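Local coordinates for protein glucose-6-phosphate isomerase (Plasmodium falciparum, PDB 3QKI) that probably catalyses the reversible interconversion of glucose 6-phosphate and fructose 6-phosphate, the second step of glycolysis, at residues A[181-184]-A[185-189]; A[391-394]-A[395-399]; A[531-534]-A[535-538]; A[538-541]-A[542-546]. One frame throughout, in Å; residues are numbered along the deposited sequence.

Interaction 1: residues A[181-184]-A[185-189]; sequences TEFV and YEAMK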
# COMPACT_ATOMS: atom_id res chain seq x y z
N THR A 181 2.08 3.25 15.24
CA THR A 181 1.06 4.12 15.83
C THR A 181 -0.14 4.28 14.89
O THR A 181 -1.27 4.11 15.34
CB THR A 181 1.67 5.47 16.20
OG1 THR A 181 2.88 5.24 16.93
CG2 THR A 181 0.71 6.36 17.02
N GLU A 182 0.11 4.60 13.60
CA GLU A 182 -0.98 4.80 12.65
C GLU A 182 -1.78 3.51 12.44
O GLU A 182 -3.02 3.57 12.35
CB GLU A 182 -0.50 5.43 11.32
CG GLU A 182 -1.69 5.69 10.40
CD GLU A 182 -1.43 6.65 9.27
OE1 GLU A 182 -0.31 6.61 8.70
OE2 GLU A 182 -2.35 7.42 8.93
N PHE A 183 -1.10 2.36 12.43
CA PHE A 183 -1.79 1.07 12.31
C PHE A 183 -2.81 0.98 13.48
O PHE A 183 -3.99 0.78 13.23
CB PHE A 183 -0.78 -0.12 12.30
CG PHE A 183 -1.20 -1.36 13.08
CD1 PHE A 183 -2.45 -1.94 12.89
CD2 PHE A 183 -0.34 -1.94 14.01
CE1 PHE A 183 -2.85 -3.04 13.66
CE2 PHE A 183 -0.73 -3.07 14.74
CZ PHE A 183 -1.98 -3.61 14.56
N VAL A 184 -2.34 1.14 14.72
CA VAL A 184 -3.19 1.01 15.93
C VAL A 184 -4.26 2.08 15.99
O VAL A 184 -5.40 1.78 16.34
CB VAL A 184 -2.37 0.92 17.25
CG1 VAL A 184 -3.29 0.72 18.46
CG2 VAL A 184 -1.34 -0.22 17.18
N TYR A 185 -3.93 3.32 15.62
CA TYR A 185 -4.86 4.42 15.61
C TYR A 185 -6.07 4.13 14.69
O TYR A 185 -7.22 4.16 15.12
CB TYR A 185 -4.15 5.74 15.23
CG TYR A 185 -5.13 6.88 15.15
CD1 TYR A 185 -5.75 7.37 16.30
CD2 TYR A 185 -5.52 7.40 13.91
CE1 TYR A 185 -6.72 8.36 16.22
CE2 TYR A 185 -6.49 8.38 13.83
CZ TYR A 185 -7.08 8.87 14.99
OH TYR A 185 -7.98 9.89 14.92
N GLU A 186 -5.80 3.83 13.43
CA GLU A 186 -6.85 3.51 12.47
C GLU A 186 -7.62 2.23 12.84
O GLU A 186 -8.83 2.17 12.64
CB GLU A 186 -6.26 3.42 11.05
CG GLU A 186 -5.89 4.78 10.49
CD GLU A 186 -7.04 5.73 10.27
OE1 GLU A 186 -8.17 5.27 9.99
OE2 GLU A 186 -6.82 6.95 10.42
N ALA A 187 -6.93 1.23 13.41
CA ALA A 187 -7.57 -0.03 13.80
C ALA A 187 -8.58 0.15 14.92
O ALA A 187 -9.65 -0.45 14.90
CB ALA A 187 -6.51 -1.03 14.23
N MET A 188 -8.22 0.97 15.91
CA MET A 188 -8.96 1.13 17.15
C MET A 188 -9.93 2.31 17.25
O MET A 188 -10.81 2.27 18.11
CB MET A 188 -7.98 1.15 18.34
CG MET A 188 -7.16 -0.15 18.49
SD MET A 188 -8.10 -1.70 18.20
CE MET A 188 -9.40 -1.51 19.43
N LYS A 189 -9.74 3.36 16.46
CA LYS A 189 -10.58 4.55 16.60
C LYS A 189 -12.08 4.32 16.58
O LYS A 189 -12.78 4.87 17.43
CB LYS A 189 -10.12 5.72 15.71
CG LYS A 189 -10.41 5.56 14.22
CD LYS A 189 -9.81 6.75 13.44
CE LYS A 189 -10.40 6.85 12.06
NZ LYS A 189 -9.56 7.70 11.17
O HOH W 1 -4.43 8.21 10.38

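Interaction 2: residues A[391-394]-A[395-399]; sequences HIQQ and LSMES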
# COMPACT_ATOMS: atom_id res chain seq x y z
N HIS A 391 2.65 -1.02 8.23
CA HIS A 391 3.48 -1.28 9.41
C HIS A 391 4.23 -2.63 9.25
O HIS A 391 5.45 -2.66 9.43
CB HIS A 391 2.64 -1.30 10.72
CG HIS A 391 3.46 -1.73 11.91
ND1 HIS A 391 4.68 -1.12 12.21
CD2 HIS A 391 3.25 -2.74 12.79
CE1 HIS A 391 5.13 -1.74 13.29
NE2 HIS A 391 4.31 -2.72 13.67
N ILE A 392 3.52 -3.71 8.88
CA ILE A 392 4.12 -5.04 8.64
C ILE A 392 5.24 -4.98 7.59
O ILE A 392 6.25 -5.63 7.78
CB ILE A 392 3.06 -6.16 8.38
CG1 ILE A 392 2.10 -6.28 9.58
CG2 ILE A 392 3.71 -7.53 8.06
CD1 ILE A 392 2.80 -6.39 11.01
N GLN A 393 5.09 -4.14 6.56
CA GLN A 393 6.13 -3.91 5.54
C GLN A 393 7.44 -3.47 6.14
O GLN A 393 8.45 -4.09 5.83
CB GLN A 393 5.68 -2.84 4.54
CG GLN A 393 5.13 -3.40 3.30
CD GLN A 393 4.84 -2.30 2.31
OE1 GLN A 393 4.82 -1.10 2.63
NE2 GLN A 393 4.63 -2.69 1.07
N GLN A 394 7.44 -2.41 7.02
CA GLN A 394 8.69 -2.00 7.67
C GLN A 394 9.18 -3.07 8.66
O GLN A 394 10.36 -3.46 8.60
CB GLN A 394 8.59 -0.64 8.38
CG GLN A 394 9.90 -0.34 9.15
CD GLN A 394 9.92 0.90 9.96
OE1 GLN A 394 8.92 1.30 10.51
NE2 GLN A 394 11.08 1.53 10.04
N LEU A 395 8.30 -3.55 9.55
CA LEU A 395 8.62 -4.54 10.57
C LEU A 395 9.32 -5.75 9.96
O LEU A 395 10.37 -6.15 10.44
CB LEU A 395 7.37 -4.96 11.36
CG LEU A 395 7.55 -6.07 12.42
CD1 LEU A 395 8.48 -5.64 13.54
CD2 LEU A 395 6.22 -6.49 13.01
N SER A 396 8.78 -6.28 8.85
CA SER A 396 9.36 -7.45 8.18
C SER A 396 10.58 -7.10 7.34
O SER A 396 11.64 -7.67 7.54
CB SER A 396 8.31 -8.10 7.28
OG SER A 396 7.17 -8.42 8.07
N MET A 397 10.40 -6.20 6.36
CA MET A 397 11.40 -5.86 5.37
C MET A 397 12.65 -5.19 5.90
O MET A 397 13.75 -5.50 5.43
CB MET A 397 10.79 -5.10 4.19
CG MET A 397 9.75 -5.95 3.46
SD MET A 397 8.80 -5.12 2.21
CE MET A 397 10.01 -4.95 0.87
N GLU A 398 12.50 -4.27 6.85
CA GLU A 398 13.67 -3.60 7.42
C GLU A 398 14.39 -4.51 8.39
O GLU A 398 15.61 -4.43 8.53
CB GLU A 398 13.28 -2.23 8.00
CG GLU A 398 14.47 -1.37 8.36
CD GLU A 398 14.10 -0.03 8.95
OE1 GLU A 398 13.58 -0.00 10.09
OE2 GLU A 398 14.30 0.99 8.26
N SER A 399 13.68 -5.42 9.05
CA SER A 399 14.34 -6.33 9.98
C SER A 399 15.07 -7.40 9.20
O SER A 399 16.23 -7.66 9.45
CB SER A 399 13.34 -7.02 10.92
OG SER A 399 12.65 -6.17 11.80

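Interaction 3: residues A[531-534]-A[535-538]; sequences SLYE and SRIV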
# COMPACT_ATOMS: atom_id res chain seq x y z
N SER A 531 1.93 -8.23 18.61
CA SER A 531 2.97 -9.09 19.17
C SER A 531 3.17 -10.34 18.33
O SER A 531 4.29 -10.79 18.18
CB SER A 531 2.69 -9.42 20.63
OG SER A 531 3.57 -10.43 21.09
N LEU A 532 2.10 -10.89 17.75
CA LEU A 532 2.15 -12.06 16.90
C LEU A 532 3.14 -11.82 15.74
O LEU A 532 3.99 -12.67 15.49
CB LEU A 532 0.74 -12.41 16.37
CG LEU A 532 0.64 -13.51 15.30
CD1 LEU A 532 1.21 -14.81 15.80
CD2 LEU A 532 -0.80 -13.70 14.82
N TYR A 533 3.05 -10.67 15.06
CA TYR A 533 3.93 -10.32 13.95
C TYR A 533 5.33 -9.92 14.41
O TYR A 533 6.31 -10.34 13.77
CB TYR A 533 3.28 -9.28 13.00
CG TYR A 533 2.35 -9.95 12.02
CD1 TYR A 533 1.07 -10.34 12.39
CD2 TYR A 533 2.80 -10.30 10.74
CE1 TYR A 533 0.24 -11.05 11.52
CE2 TYR A 533 1.97 -11.01 9.86
CZ TYR A 533 0.69 -11.36 10.24
OH TYR A 533 -0.14 -12.05 9.37
N GLU A 534 5.45 -9.18 15.54
CA GLU A 534 6.78 -8.83 16.07
C GLU A 534 7.52 -10.14 16.45
O GLU A 534 8.68 -10.32 16.09
CB GLU A 534 6.69 -7.91 17.31
CG GLU A 534 6.24 -6.48 17.03
CD GLU A 534 6.25 -5.57 18.25
OE1 GLU A 534 6.39 -6.09 19.39
OE2 GLU A 534 6.17 -4.34 18.07
N SER A 535 6.80 -11.08 17.09
CA SER A 535 7.35 -12.39 17.47
C SER A 535 7.72 -13.20 16.22
O SER A 535 8.81 -13.75 16.17
CB SER A 535 6.36 -13.16 18.33
OG SER A 535 6.02 -12.43 19.50
N ARG A 536 6.83 -13.24 15.21
CA ARG A 536 7.07 -13.97 13.96
C ARG A 536 8.34 -13.48 13.28
O ARG A 536 9.14 -14.31 12.86
CB ARG A 536 5.85 -13.85 13.01
CG ARG A 536 6.00 -14.52 11.64
CD ARG A 536 6.38 -13.49 10.59
NE ARG A 536 6.31 -13.99 9.22
CZ ARG A 536 5.21 -14.00 8.48
NH1 ARG A 536 4.05 -13.58 8.98
NH2 ARG A 536 5.24 -14.43 7.23
N ILE A 537 8.54 -12.14 13.19
CA ILE A 537 9.73 -11.55 12.57
C ILE A 537 11.02 -11.88 13.33
O ILE A 537 12.02 -12.24 12.70
CB ILE A 537 9.52 -10.05 12.24
CG1 ILE A 537 8.57 -9.91 11.01
CG2 ILE A 537 10.82 -9.30 12.03
CD1 ILE A 537 8.92 -10.84 9.71
N VAL A 538 10.97 -11.82 14.66
CA VAL A 538 12.11 -12.16 15.51
C VAL A 538 12.47 -13.66 15.30
O VAL A 538 13.64 -13.97 15.07
CB VAL A 538 11.84 -11.81 17.00
CG1 VAL A 538 12.82 -12.52 17.93
CG2 VAL A 538 11.87 -10.30 17.22

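Interaction 4: residues A[538-541]-A[542-546]; sequences VAEG and FLLNI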
# COMPACT_ATOMS: atom_id res chain seq x y z
N VAL A 538 10.97 -11.82 14.66
CA VAL A 538 12.11 -12.16 15.51
C VAL A 538 12.47 -13.66 15.30
O VAL A 538 13.64 -13.97 15.07
CB VAL A 538 11.84 -11.81 17.00
CG1 VAL A 538 12.82 -12.52 17.93
CG2 VAL A 538 11.87 -10.30 17.22
N ALA A 539 11.47 -14.56 15.29
CA ALA A 539 11.68 -16.00 15.08
C ALA A 539 12.26 -16.24 13.70
O ALA A 539 13.20 -17.02 13.56
CB ALA A 539 10.38 -16.77 15.25
N GLU A 540 11.73 -15.54 12.68
CA GLU A 540 12.17 -15.71 11.32
C GLU A 540 13.62 -15.27 11.06
O GLU A 540 14.32 -15.93 10.29
CB GLU A 540 11.17 -15.10 10.33
CG GLU A 540 11.25 -15.76 8.97
CD GLU A 540 10.13 -15.44 8.01
OE1 GLU A 540 9.16 -14.74 8.40
OE2 GLU A 540 10.20 -15.91 6.85
N GLY A 541 14.06 -14.20 11.72
CA GLY A 541 15.44 -13.71 11.59
C GLY A 541 16.42 -14.76 12.09
O GLY A 541 17.44 -15.00 11.44
N PHE A 542 16.07 -15.45 13.19
CA PHE A 542 16.88 -16.54 13.74
C PHE A 542 16.89 -17.77 12.85
O PHE A 542 17.94 -18.38 12.66
CB PHE A 542 16.50 -16.89 15.19
CG PHE A 542 16.85 -15.79 16.20
CD1 PHE A 542 18.10 -15.19 16.20
CD2 PHE A 542 15.92 -15.39 17.16
CE1 PHE A 542 18.43 -14.21 17.15
CE2 PHE A 542 16.23 -14.38 18.08
CZ PHE A 542 17.48 -13.79 18.06
N LEU A 543 15.74 -18.09 12.22
CA LEU A 543 15.65 -19.19 11.24
C LEU A 543 16.55 -18.86 10.04
O LEU A 543 17.24 -19.75 9.53
CB LEU A 543 14.20 -19.41 10.75
CG LEU A 543 13.15 -19.87 11.78
CD1 LEU A 543 11.79 -19.98 11.11
CD2 LEU A 543 13.54 -21.18 12.44
N LEU A 544 16.54 -17.58 9.60
CA LEU A 544 17.36 -17.12 8.46
C LEU A 544 18.81 -16.92 8.82
O LEU A 544 19.64 -16.70 7.93
CB LEU A 544 16.79 -15.80 7.91
CG LEU A 544 15.45 -15.91 7.18
CD1 LEU A 544 14.88 -14.54 6.94
CD2 LEU A 544 15.59 -16.69 5.87
N ASN A 545 19.11 -16.94 10.14
CA ASN A 545 20.41 -16.68 10.73
C ASN A 545 20.94 -15.29 10.33
O ASN A 545 22.10 -15.14 9.96
CB ASN A 545 21.43 -17.79 10.41
CG ASN A 545 22.63 -17.77 11.30
OD1 ASN A 545 22.55 -17.45 12.49
ND2 ASN A 545 23.79 -18.05 10.73
N ILE A 546 20.07 -14.29 10.39
CA ILE A 546 20.47 -12.90 10.08
C ILE A 546 20.20 -12.03 11.32
O ILE A 546 19.57 -12.48 12.28
CB ILE A 546 19.77 -12.35 8.81
CG1 ILE A 546 18.22 -12.35 8.98
CG2 ILE A 546 20.29 -13.03 7.51
CD1 ILE A 546 17.47 -11.81 7.80

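Interaction 1: residues A[181-184]-A[185-189]
Glu186 lies one helical turn beyond Glu182, and the two side chains run down the same flank of helix 179-197. The path of Glu186 can be followed outward. Its CB rests against the backbone oxygen Glu182 O at 3.5 Å. Its CG stays close to that oxygen and lies 4.3 Å from Glu182 CG. CG stands beside the backbone N (chi1 -72°), and a second bend at chi2 (-64°) keeps the chain short and folded. At the tip, Glu186 OE2 accepts from a water at 2.7 Å. The same water donates its other hydrogen to Glu182 OE2, also at 2.7 Å. The two carboxylates are like charges, with OE2 atoms 4.7 Å apart, so the bridging water probably eases their repulsion. Lys189 NZ forms a salt bridge with Glu186 OE2 at 2.9 Å, on the syn side and somewhat out of the carboxylate plane, and bonds more weakly to Glu186 OE1. OE1 also makes a salt bridge to Arg233 of the second subunit, so this tip lies at the dimer interface.

Another flank of the helix is apolar. Val184 CG1 meets Met188 CG at 4.0 Å, and the Phe183 ring approaches Ala187 CB obliquely. Cys526 of helix 523-543 packs on Phe183, Ala187 and Met188. The backbone bonds are the regular i to i+4 series, such as Glu186 N to Glu182 O.

This is a typical amphipathic helix of a beta-alpha-beta unit. It links strands 168-172 and 219-223 of the parallel sheet in a sugar isomerase (SIS) domain, just after the substrate-binding Gly176 and Ser177.

Interaction 2: residues A[391-394]-A[395-399]
Ile392 O is gripped twice by Ser396. The backbone N of Ser396 donates to it at 2.8 Å, and Ser396 OG donates at 3.0 Å. The two donors reach the oxygen from opposite faces of its carbonyl plane. The hydroxyl can do this because OG lies beside its own backbone N (chi1 -56°), turned back toward the preceding turn. Ser396 OG also rests against Ile392 CG2 at 3.6 Å. Ser399 OG repeats the pattern of a serine bonding back to the helix, on Leu395 O.

Gln394 and Glu398 form the second polar pair. Both chains are extended and run alongside each other. Gln394 NE2 donates to Glu398 OE1 at 2.9 Å. The amide and carboxylate planes are 60° apart, and the donor comes from above the carboxylate plane. The bond is rather bent, with 136° at the hydrogen. Glu398 OE1 also holds a salt bridge with Arg312, its stronger partner. Both Gln394 and Glu398 bind fructose 6-phosphate in this protein, so their mutual bond is consistent with holding two active-site groups in place.

On the apolar side Ile392 CD1 and Leu395 CD2 touch at 4.0 Å, side by side. On the flank that faces the second subunit, Gln393 CG lies 4.2 Å from Met397 SD, while the Gln393 amide is bonded to Tyr419 O.

Helix 388-400 connects strands 375-380 and 418-420 as the helix of a beta-alpha-beta unit. Helix 523-543 packs on it through Tyr533 and Ile537, and Leu179 of helix 179-197 touches His391 and Gln394. Phe420, His429, Ser430 and Leu434 of the second subunit meet another side.

Interaction 3: residues A[531-534]-A[535-538]
Ser535 reaches back one turn to Ser531 with both its hydroxyl and its backbone N. Ser535 OG donates to Ser531 O at 2.7 Å, from 41° above the carbonyl plane. Ser535 N donates to the same oxygen at 2.8 Å from the opposite face. With OG beside its own backbone N (chi1 -58°), the hydroxyl faces the carbonyl of the previous turn. This satisfies the buried hydroxyl within the helix. The two serine OG atoms are 3.5 Å apart, and Ser531 OG is bonded elsewhere, to Asp344.

Tyr533 is the second residue of weight. Its side chain and that of Arg536 run alongside each other in the same direction. Ring and guanidinium planes differ by 33°, and the approach is oblique. The nearest atoms are Tyr533 CE2 and Arg536 NH1, 3.4 Å apart. The arginine chain bends at chi2, and its guanidinium ends beside the ring. Both tips go to one acid: Tyr533 OH bonds to Glu444 OE1, and Arg536 NH2 forms a salt bridge with Glu444 OE2. The shared acid probably steadies both; Arg536 NE also bridges to Glu540.

Glu534 lies elsewhere round the helix. Its O accepts from Val538 N at 3.1 Å, and Val538 CG2 lies 3.4 Å from the same oxygen. Its extended side chain carries the carboxylate to a salt bridge with Arg117.

The arrangement is typical of a buried helix with a serine hydroxyl bonded to the carbonyl four residues earlier. Helix 523-543 follows strand 513-518 of the mixed sheet. It packs against helices 388-400, 356-371 and 330-349 of the isomerase fold.

Interaction 4: residues A[538-541]-A[542-546]
Val538 and Phe542 meet because their first torsions send both side chains the same way. Val538 CG1 is anti to its backbone N (chi1 164°), while Phe542 CG stands beside its own backbone N (chi1 -68°). The two groups lie alongside each other, with Val538 CG1 3.9 Å from Phe542 CE2. The ring also comes obliquely against the backbone. Phe542 CD2 is 3.4 Å from Val538 O. The backbone bond from Phe542 N to Val538 O is weak here, at 3.4 Å. Residues Leu90, Lys93 and Thr97 of helix 90-99 pack on the same phenylalanine.

One residue further, Leu543 N bonds to Ala539 O at 3.1 Å. Leu544 N bonds to Glu540 O at 2.9 Å, and Leu544 CG rests against that oxygen at 3.3 Å. Leu544 CD1 touches the aliphatic part of Glu540. The Glu540 carboxylate has other partners: OE1 forms a salt bridge with Arg536, and OE2 bonds to Ser364.

The helix then stops. Asn545 takes a positive phi of 57° and turns the chain out of the helix. Ile546 N returns to Gly541 O at 2.9 Å in a nearly straight bond. A weaker bond, 3.1 Å, joins Asn545 N to Phe542 O. Ile546 CG1 lies against the same turn, near Gly541 O and Gly541 CA. Leu544 O is taken up by Tyr413 OH.

This pair of backward bonds round a residue in the left-handed helical conformation, Asn545, is a Schellman motif. It closes the C-terminal end of helix 523-543, where the chain turns off toward the loop that contains Phe549.

Overall arrangement
The contacts lie on three helices that pack together, with interaction 4 at a helix end about 18 Å from the centre of the chain. Interactions 2 and 3 join two different helices, with centres about 11 Å apart. There Ile537 CD1 lies 3.4 Å from Ser396 OG. Interaction 1 touches interaction 2 where Phe183 CD2 meets His391 CD2 at 3.9 Å. Interactions 3 and 4 share Val538. Interaction 2 carries active-site residues Gln394 and Glu398. The Ile546 side chain of interaction 4 is about 10 Å from that of Glu398, and the Thr181 side chain of interaction 1 about 7 Å from that of Ser177. Interactions 1 and 2 also reach the second subunit.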